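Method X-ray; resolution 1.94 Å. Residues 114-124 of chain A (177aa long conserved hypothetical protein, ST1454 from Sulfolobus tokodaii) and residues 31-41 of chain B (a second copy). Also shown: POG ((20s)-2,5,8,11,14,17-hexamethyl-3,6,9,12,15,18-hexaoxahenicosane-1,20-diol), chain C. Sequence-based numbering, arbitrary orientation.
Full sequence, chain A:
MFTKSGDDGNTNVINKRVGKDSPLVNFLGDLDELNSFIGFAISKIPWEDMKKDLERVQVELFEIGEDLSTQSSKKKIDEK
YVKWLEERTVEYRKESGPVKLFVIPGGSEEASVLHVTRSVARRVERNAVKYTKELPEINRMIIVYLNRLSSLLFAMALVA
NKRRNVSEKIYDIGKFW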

ATOM      1  N   LEU A 114      -6.575  -1.901   9.832  1.00 15.88           N
ATOM      2  CA  LEU A 114      -5.657  -2.726  10.632  1.00 15.65           C
ATOM      3  C   LEU A 114      -5.196  -3.947   9.836  1.00 16.03           C
ATOM      4  O   LEU A 114      -4.027  -4.347   9.933  1.00 15.71           O
ATOM      5  CB  LEU A 114      -6.327  -3.168  11.946  1.00 15.53           C
ATOM      6  CG  LEU A 114      -6.389  -1.988  12.961  1.00 16.88           C
ATOM      7  CD1 LEU A 114      -7.416  -2.299  14.059  1.00 17.88           C
ATOM      8  CD2 LEU A 114      -5.009  -1.735  13.584  1.00 16.05           C
ATOM      9  N   HIS A 115      -6.105  -4.549   9.061  1.00 15.29           N
ATOM     10  CA  HIS A 115      -5.732  -5.696   8.241  1.00 16.14           C
ATOM     11  C   HIS A 115      -4.780  -5.282   7.119  1.00 15.32           C
ATOM     12  O   HIS A 115      -3.878  -6.038   6.743  1.00 14.50           O
ATOM     13  CB  HIS A 115      -6.974  -6.366   7.632  1.00 15.12           C
ATOM     14  CG  HIS A 115      -7.637  -7.328   8.561  1.00 16.09           C
ATOM     15  ND1 HIS A 115      -6.988  -8.443   9.050  1.00 17.29           N
ATOM     16  CD2 HIS A 115      -8.878  -7.338   9.111  1.00 15.88           C
ATOM     17  CE1 HIS A 115      -7.799  -9.097   9.865  1.00 17.31           C
ATOM     18  NE2 HIS A 115      -8.951  -8.447   9.919  1.00 15.10           N
ATOM     19  N   VAL A 116      -5.001  -4.100   6.546  1.00 14.97           N
ATOM     20  CA  VAL A 116      -4.087  -3.644   5.503  1.00 14.76           C
ATOM     21  C   VAL A 116      -2.693  -3.477   6.129  1.00 15.09           C
ATOM     22  O   VAL A 116      -1.675  -3.902   5.566  1.00 15.56           O
ATOM     23  CB  VAL A 116      -4.530  -2.280   4.913  1.00 16.61           C
ATOM     24  CG1 VAL A 116      -3.367  -1.652   4.136  1.00 17.85           C
ATOM     25  CG2 VAL A 116      -5.761  -2.467   4.004  1.00 15.72           C
ATOM     26  N   THR A 117      -2.662  -2.855   7.301  1.00 15.50           N
ATOM     27  CA  THR A 117      -1.411  -2.618   8.013  1.00 16.32           C
ATOM     28  C   THR A 117      -0.755  -3.966   8.347  1.00 17.60           C
ATOM     29  O   THR A 117       0.461  -4.139   8.192  1.00 15.57           O
ATOM     30  CB  THR A 117      -1.704  -1.782   9.279  1.00 16.64           C
ATOM     31  OG1 THR A 117      -2.350  -0.568   8.870  1.00 16.59           O
ATOM     32  CG2 THR A 117      -0.417  -1.418  10.022  1.00 15.09           C
ATOM     33  N   ARG A 118      -1.576  -4.932   8.758  1.00 15.95           N
ATOM     34  CA  ARG A 118      -1.095  -6.275   9.064  1.00 16.17           C
ATOM     35  C   ARG A 118      -0.433  -6.933   7.822  1.00 15.11           C
ATOM     36  O   ARG A 118       0.648  -7.547   7.897  1.00 14.63           O
ATOM     37  CB  ARG A 118      -2.296  -7.114   9.557  1.00 14.67           C
ATOM     38  CG  ARG A 118      -2.046  -8.619   9.802  1.00 17.39           C
ATOM     39  CD  ARG A 118      -3.406  -9.395   9.922  1.00 18.23           C
ATOM     40  NE  ARG A 118      -4.172  -9.289   8.673  1.00 18.79           N
ATOM     41  CZ  ARG A 118      -3.836  -9.876   7.530  1.00 18.10           C
ATOM     42  NH1 ARG A 118      -2.752 -10.658   7.462  1.00 18.06           N
ATOM     43  NH2 ARG A 118      -4.522  -9.599   6.421  1.00 19.76           N
ATOM     44  N   SER A 119      -1.070  -6.808   6.670  1.00 16.38           N
ATOM     45  CA  SER A 119      -0.510  -7.410   5.451  1.00 16.28           C
ATOM     46  C   SER A 119       0.795  -6.725   5.031  1.00 18.24           C
ATOM     47  O   SER A 119       1.700  -7.364   4.470  1.00 16.20           O
ATOM     48  CB  SER A 119      -1.545  -7.390   4.316  1.00 16.99           C
ATOM     49  OG  SER A 119      -1.766  -6.084   3.832  1.00 19.08           O
ATOM     50  N   VAL A 120       0.917  -5.432   5.331  1.00 17.69           N
ATOM     51  CA  VAL A 120       2.161  -4.735   4.998  1.00 16.45           C
ATOM     52  C   VAL A 120       3.251  -5.206   5.973  1.00 17.55           C
ATOM     53  O   VAL A 120       4.402  -5.413   5.572  1.00 16.45           O
ATOM     54  CB  VAL A 120       1.970  -3.202   5.047  1.00 17.75           C
ATOM     55  CG1 VAL A 120       3.349  -2.458   4.883  1.00 15.76           C
ATOM     56  CG2 VAL A 120       1.041  -2.795   3.895  1.00 17.69           C
ATOM     57  N   ALA A 121       2.886  -5.403   7.241  1.00 15.81           N
ATOM     58  CA  ALA A 121       3.865  -5.879   8.226  1.00 17.84           C
ATOM     59  C   ALA A 121       4.406  -7.248   7.767  1.00 18.05           C
ATOM     60  O   ALA A 121       5.605  -7.532   7.873  1.00 16.58           O
ATOM     61  CB  ALA A 121       3.215  -5.995   9.604  1.00 16.18           C
ATOM     62  N   ARG A 122       3.514  -8.092   7.249  1.00 18.35           N
ATOM     63  CA  ARG A 122       3.917  -9.406   6.766  1.00 19.41           C
ATOM     64  C   ARG A 122       4.823  -9.286   5.540  1.00 19.22           C
ATOM     65  O   ARG A 122       5.771 -10.077   5.388  1.00 17.66           O
ATOM     66  CB  ARG A 122       2.673 -10.282   6.494  1.00 21.31           C
ATOM     67  CG  ARG A 122       2.077 -10.811   7.816  1.00 23.95           C
ATOM     68  CD  ARG A 122       0.814 -11.667   7.634  1.00 29.71           C
ATOM     69  NE  ARG A 122       0.994 -12.872   6.815  1.00 29.80           N
ATOM     70  CZ  ARG A 122       1.345 -14.084   7.258  1.00 34.07           C
ATOM     71  NH1 ARG A 122       1.581 -14.305   8.542  1.00 36.00           N
ATOM     72  NH2 ARG A 122       1.417 -15.104   6.406  1.00 33.79           N
ATOM     73  N   ARG A 123       4.601  -8.267   4.700  1.00 17.36           N
ATOM     74  CA  ARG A 123       5.466  -8.078   3.537  1.00 18.81           C
ATOM     75  C   ARG A 123       6.870  -7.654   4.014  1.00 19.39           C
ATOM     76  O   ARG A 123       7.893  -8.134   3.486  1.00 19.29           O
ATOM     77  CB  ARG A 123       4.873  -7.044   2.555  1.00 18.77           C
ATOM     78  CG  ARG A 123       5.931  -6.373   1.632  1.00 20.55           C
ATOM     79  CD  ARG A 123       5.344  -5.843   0.321  1.00 20.12           C
ATOM     80  NE  ARG A 123       4.216  -4.918   0.487  1.00 22.03           N
ATOM     81  CZ  ARG A 123       4.333  -3.604   0.651  1.00 20.96           C
ATOM     82  NH1 ARG A 123       5.545  -3.057   0.686  1.00 21.11           N
ATOM     83  NH2 ARG A 123       3.243  -2.832   0.723  1.00 19.39           N
ATOM     84  N   VAL A 124       6.927  -6.777   5.017  1.00 18.62           N
ATOM     85  CA  VAL A 124       8.211  -6.341   5.571  1.00 18.94           C
ATOM     86  C   VAL A 124       8.910  -7.546   6.224  1.00 19.33           C
ATOM     87  O   VAL A 124      10.128  -7.714   6.088  1.00 19.87           O
ATOM     88  CB  VAL A 124       8.031  -5.214   6.634  1.00 20.17           C
ATOM     89  CG1 VAL A 124       9.426  -4.770   7.192  1.00 20.82           C
ATOM     90  CG2 VAL A 124       7.304  -4.017   5.997  1.00 20.22           C
TER
ATOM     91  N   LEU B  31      -1.287 -12.026  -2.201  1.00 16.96           N
ATOM     92  CA  LEU B  31      -2.727 -12.240  -2.280  1.00 17.84           C
ATOM     93  C   LEU B  31      -3.404 -11.668  -1.045  1.00 16.57           C
ATOM     94  O   LEU B  31      -4.464 -11.059  -1.136  1.00 16.31           O
ATOM     95  CB  LEU B  31      -3.047 -13.738  -2.411  1.00 16.34           C
ATOM     96  CG  LEU B  31      -2.671 -14.241  -3.805  1.00 18.82           C
ATOM     97  CD1 LEU B  31      -2.703 -15.758  -3.820  1.00 18.56           C
ATOM     98  CD2 LEU B  31      -3.630 -13.661  -4.857  1.00 19.75           C
ATOM     99  N   ASP B  32      -2.790 -11.873   0.118  1.00 17.51           N
ATOM    100  CA  ASP B  32      -3.346 -11.345   1.370  1.00 18.53           C
ATOM    101  C   ASP B  32      -3.346  -9.798   1.356  1.00 17.81           C
ATOM    102  O   ASP B  32      -4.321  -9.159   1.774  1.00 18.45           O
ATOM    103  CB  ASP B  32      -2.534 -11.886   2.562  1.00 18.71           C
ATOM    104  CG  ASP B  32      -2.990 -11.313   3.904  1.00 19.21           C
ATOM    105  OD1 ASP B  32      -4.205 -11.205   4.146  1.00 20.39           O
ATOM    106  OD2 ASP B  32      -2.121 -10.981   4.730  1.00 22.47           O
ATOM    107  N   GLU B  33      -2.256  -9.198   0.884  1.00 16.77           N
ATOM    108  CA  GLU B  33      -2.199  -7.740   0.827  1.00 15.92           C
ATOM    109  C   GLU B  33      -3.325  -7.237  -0.084  1.00 16.30           C
ATOM    110  O   GLU B  33      -4.058  -6.311   0.257  1.00 16.17           O
ATOM    111  CB  GLU B  33      -0.819  -7.268   0.328  1.00 13.44           C
ATOM    112  CG  GLU B  33      -0.706  -5.734   0.341  1.00 15.99           C
ATOM    113  CD  GLU B  33       0.665  -5.193  -0.069  1.00 18.25           C
ATOM    114  OE1 GLU B  33       1.606  -5.982  -0.263  1.00 19.63           O
ATOM    115  OE2 GLU B  33       0.803  -3.953  -0.180  1.00 19.31           O
ATOM    116  N   LEU B  34      -3.478  -7.848  -1.253  1.00 14.45           N
ATOM    117  CA  LEU B  34      -4.567  -7.447  -2.149  1.00 16.53           C
ATOM    118  C   LEU B  34      -5.933  -7.649  -1.462  1.00 15.73           C
ATOM    119  O   LEU B  34      -6.800  -6.769  -1.486  1.00 14.12           O
ATOM    120  CB  LEU B  34      -4.510  -8.264  -3.451  1.00 13.52           C
ATOM    121  CG  LEU B  34      -5.735  -8.144  -4.386  1.00 17.24           C
ATOM    122  CD1 LEU B  34      -5.920  -6.689  -4.853  1.00 14.18           C
ATOM    123  CD2 LEU B  34      -5.529  -9.050  -5.620  1.00 17.07           C
ATOM    124  N   ASN B  35      -6.110  -8.804  -0.829  1.00 15.09           N
ATOM    125  CA  ASN B  35      -7.367  -9.122  -0.156  1.00 16.21           C
ATOM    126  C   ASN B  35      -7.693  -8.082   0.929  1.00 15.49           C
ATOM    127  O   ASN B  35      -8.857  -7.709   1.133  1.00 14.18           O
ATOM    128  CB  ASN B  35      -7.258 -10.539   0.459  1.00 16.76           C
ATOM    129  CG  ASN B  35      -8.603 -11.263   0.531  1.00 19.28           C
ATOM    130  OD1 ASN B  35      -9.602 -10.815  -0.025  1.00 18.55           O
ATOM    131  ND2 ASN B  35      -8.620 -12.393   1.219  1.00 20.38           N
ATOM    132  N   SER B  36      -6.657  -7.609   1.627  1.00 14.16           N
ATOM    133  CA  SER B  36      -6.852  -6.627   2.688  1.00 15.35           C
ATOM    134  C   SER B  36      -7.250  -5.277   2.095  1.00 14.93           C
ATOM    135  O   SER B  36      -8.145  -4.608   2.630  1.00 15.41           O
ATOM    136  CB  SER B  36      -5.589  -6.517   3.549  1.00 16.15           C
ATOM    137  OG  SER B  36      -5.316  -7.785   4.168  1.00 18.43           O
ATOM    138  N   PHE B  37      -6.612  -4.859   0.996  1.00 15.77           N
ATOM    139  CA  PHE B  37      -7.053  -3.599   0.366  1.00 16.37           C
ATOM    140  C   PHE B  37      -8.511  -3.737  -0.122  1.00 16.59           C
ATOM    141  O   PHE B  37      -9.302  -2.782  -0.057  1.00 14.37           O
ATOM    142  CB  PHE B  37      -6.133  -3.207  -0.807  1.00 14.79           C
ATOM    143  CG  PHE B  37      -4.897  -2.430  -0.378  1.00 15.89           C
ATOM    144  CD1 PHE B  37      -4.983  -1.077  -0.061  1.00 16.99           C
ATOM    145  CD2 PHE B  37      -3.668  -3.075  -0.234  1.00 15.00           C
ATOM    146  CE1 PHE B  37      -3.856  -0.368   0.404  1.00 15.99           C
ATOM    147  CE2 PHE B  37      -2.530  -2.392   0.234  1.00 16.92           C
ATOM    148  CZ  PHE B  37      -2.619  -1.028   0.559  1.00 17.67           C
ATOM    149  N   ILE B  38      -8.877  -4.914  -0.619  1.00 16.20           N
ATOM    150  CA  ILE B  38     -10.261  -5.094  -1.062  1.00 15.97           C
ATOM    151  C   ILE B  38     -11.205  -4.944   0.142  1.00 17.42           C
ATOM    152  O   ILE B  38     -12.254  -4.309   0.040  1.00 15.68           O
ATOM    153  CB  ILE B  38     -10.476  -6.470  -1.731  1.00 18.19           C
ATOM    154  CG1 ILE B  38      -9.871  -6.442  -3.139  1.00 17.02           C
ATOM    155  CG2 ILE B  38     -11.982  -6.772  -1.856  1.00 17.77           C
ATOM    156  CD1 ILE B  38      -9.723  -7.821  -3.807  1.00 17.31           C
ATOM    157  N   GLY B  39     -10.812  -5.516   1.284  1.00 15.64           N
ATOM    158  CA  GLY B  39     -11.617  -5.405   2.486  1.00 16.17           C
ATOM    159  C   GLY B  39     -11.766  -3.932   2.840  1.00 16.69           C
ATOM    160  O   GLY B  39     -12.848  -3.502   3.256  1.00 17.23           O
ATOM    161  N   PHE B  40     -10.689  -3.153   2.674  1.00 14.99           N
ATOM    162  CA  PHE B  40     -10.732  -1.709   2.976  1.00 15.19           C
ATOM    163  C   PHE B  40     -11.674  -0.998   1.981  1.00 15.67           C
ATOM    164  O   PHE B  40     -12.519  -0.190   2.373  1.00 16.55           O
ATOM    165  CB  PHE B  40      -9.298  -1.120   2.934  1.00 17.07           C
ATOM    166  CG  PHE B  40      -9.223   0.372   3.216  1.00 18.73           C
ATOM    167  CD1 PHE B  40      -8.540   1.222   2.348  1.00 20.64           C
ATOM    168  CD2 PHE B  40      -9.812   0.920   4.356  1.00 21.41           C
ATOM    169  CE1 PHE B  40      -8.436   2.598   2.604  1.00 20.92           C
ATOM    170  CE2 PHE B  40      -9.716   2.300   4.623  1.00 23.86           C
ATOM    171  CZ  PHE B  40      -9.027   3.133   3.746  1.00 21.60           C
ATOM    172  N   ALA B  41     -11.575  -1.325   0.697  1.00 14.66           N
ATOM    173  CA  ALA B  41     -12.470  -0.703  -0.302  1.00 15.81           C
ATOM    174  C   ALA B  41     -13.949  -0.993   0.045  1.00 17.91           C
ATOM    175  O   ALA B  41     -14.819  -0.101  -0.030  1.00 18.44           O
ATOM    176  CB  ALA B  41     -12.177  -1.242  -1.658  1.00 14.25           C
TER
HETATM  177  OH  POG C 201      -4.515 -15.051   2.517  1.00 34.49           O
HETATM  178  C2  POG C 201      -4.600 -15.294   1.110  1.00 35.99           C
HETATM  179  C1  POG C 201      -5.780 -14.646   0.484  1.00 34.84           C
HETATM  180  C3  POG C 201      -4.664 -16.728   0.915  1.00 35.95           C
HETATM  181  O2  POG C 201      -3.852 -17.410   1.876  1.00 38.64           O
HETATM  182  C5  POG C 201      -4.382 -18.732   2.095  1.00 36.34           C
HETATM  183  O   HOH W   1       0.548 -11.649   4.269  1.00 22.10           O

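Nearly antiparallel helices from two copies of a protein often pack closely where small residues meet, leaving longer side chains to bind across the seam, and this pair illustrates the principle. The axes run at 165° and approach to 8.3 Å, burying 455 Å² in all. Val116(A) is covered most. Its chi1 is t: CG1 lies over one face of the Phe37(B) ring, 4.1 Å from the centroid, and CG2 packs 3.5 Å from O of Ser36(B) and 3.9 Å from CB of Phe40(B). A compact branched side chain thus fills this apolar end.

Glu33(B), next in covered area, leaves its backbone sideways, but its extended chain (chi1 and chi2 both t) brings the carboxylate to Arg123(A). Two hydrogen bonds form a bidentate salt bridge, NE to OE1 at 2.9 Å and NH2 to OE2 at 2.8 Å.

Ser36(B), third in covered area, is a knob among His115(A), Val116(A), Arg118(A) and Ser119(A). Its OG donates to the Asp32(B) backbone O at 2.9 Å, so the buried hydroxyl has a partner within its own helix. Beside it, Arg118(A) grips Asp32(B) through NH1–OD2 and NH2–OD1, both 2.8 Å, while its NE donates to His115(A) ND1 at 3.0 Å, steadying the guanidinium. One water links Arg122(A) NE with Asp32(B) OD2.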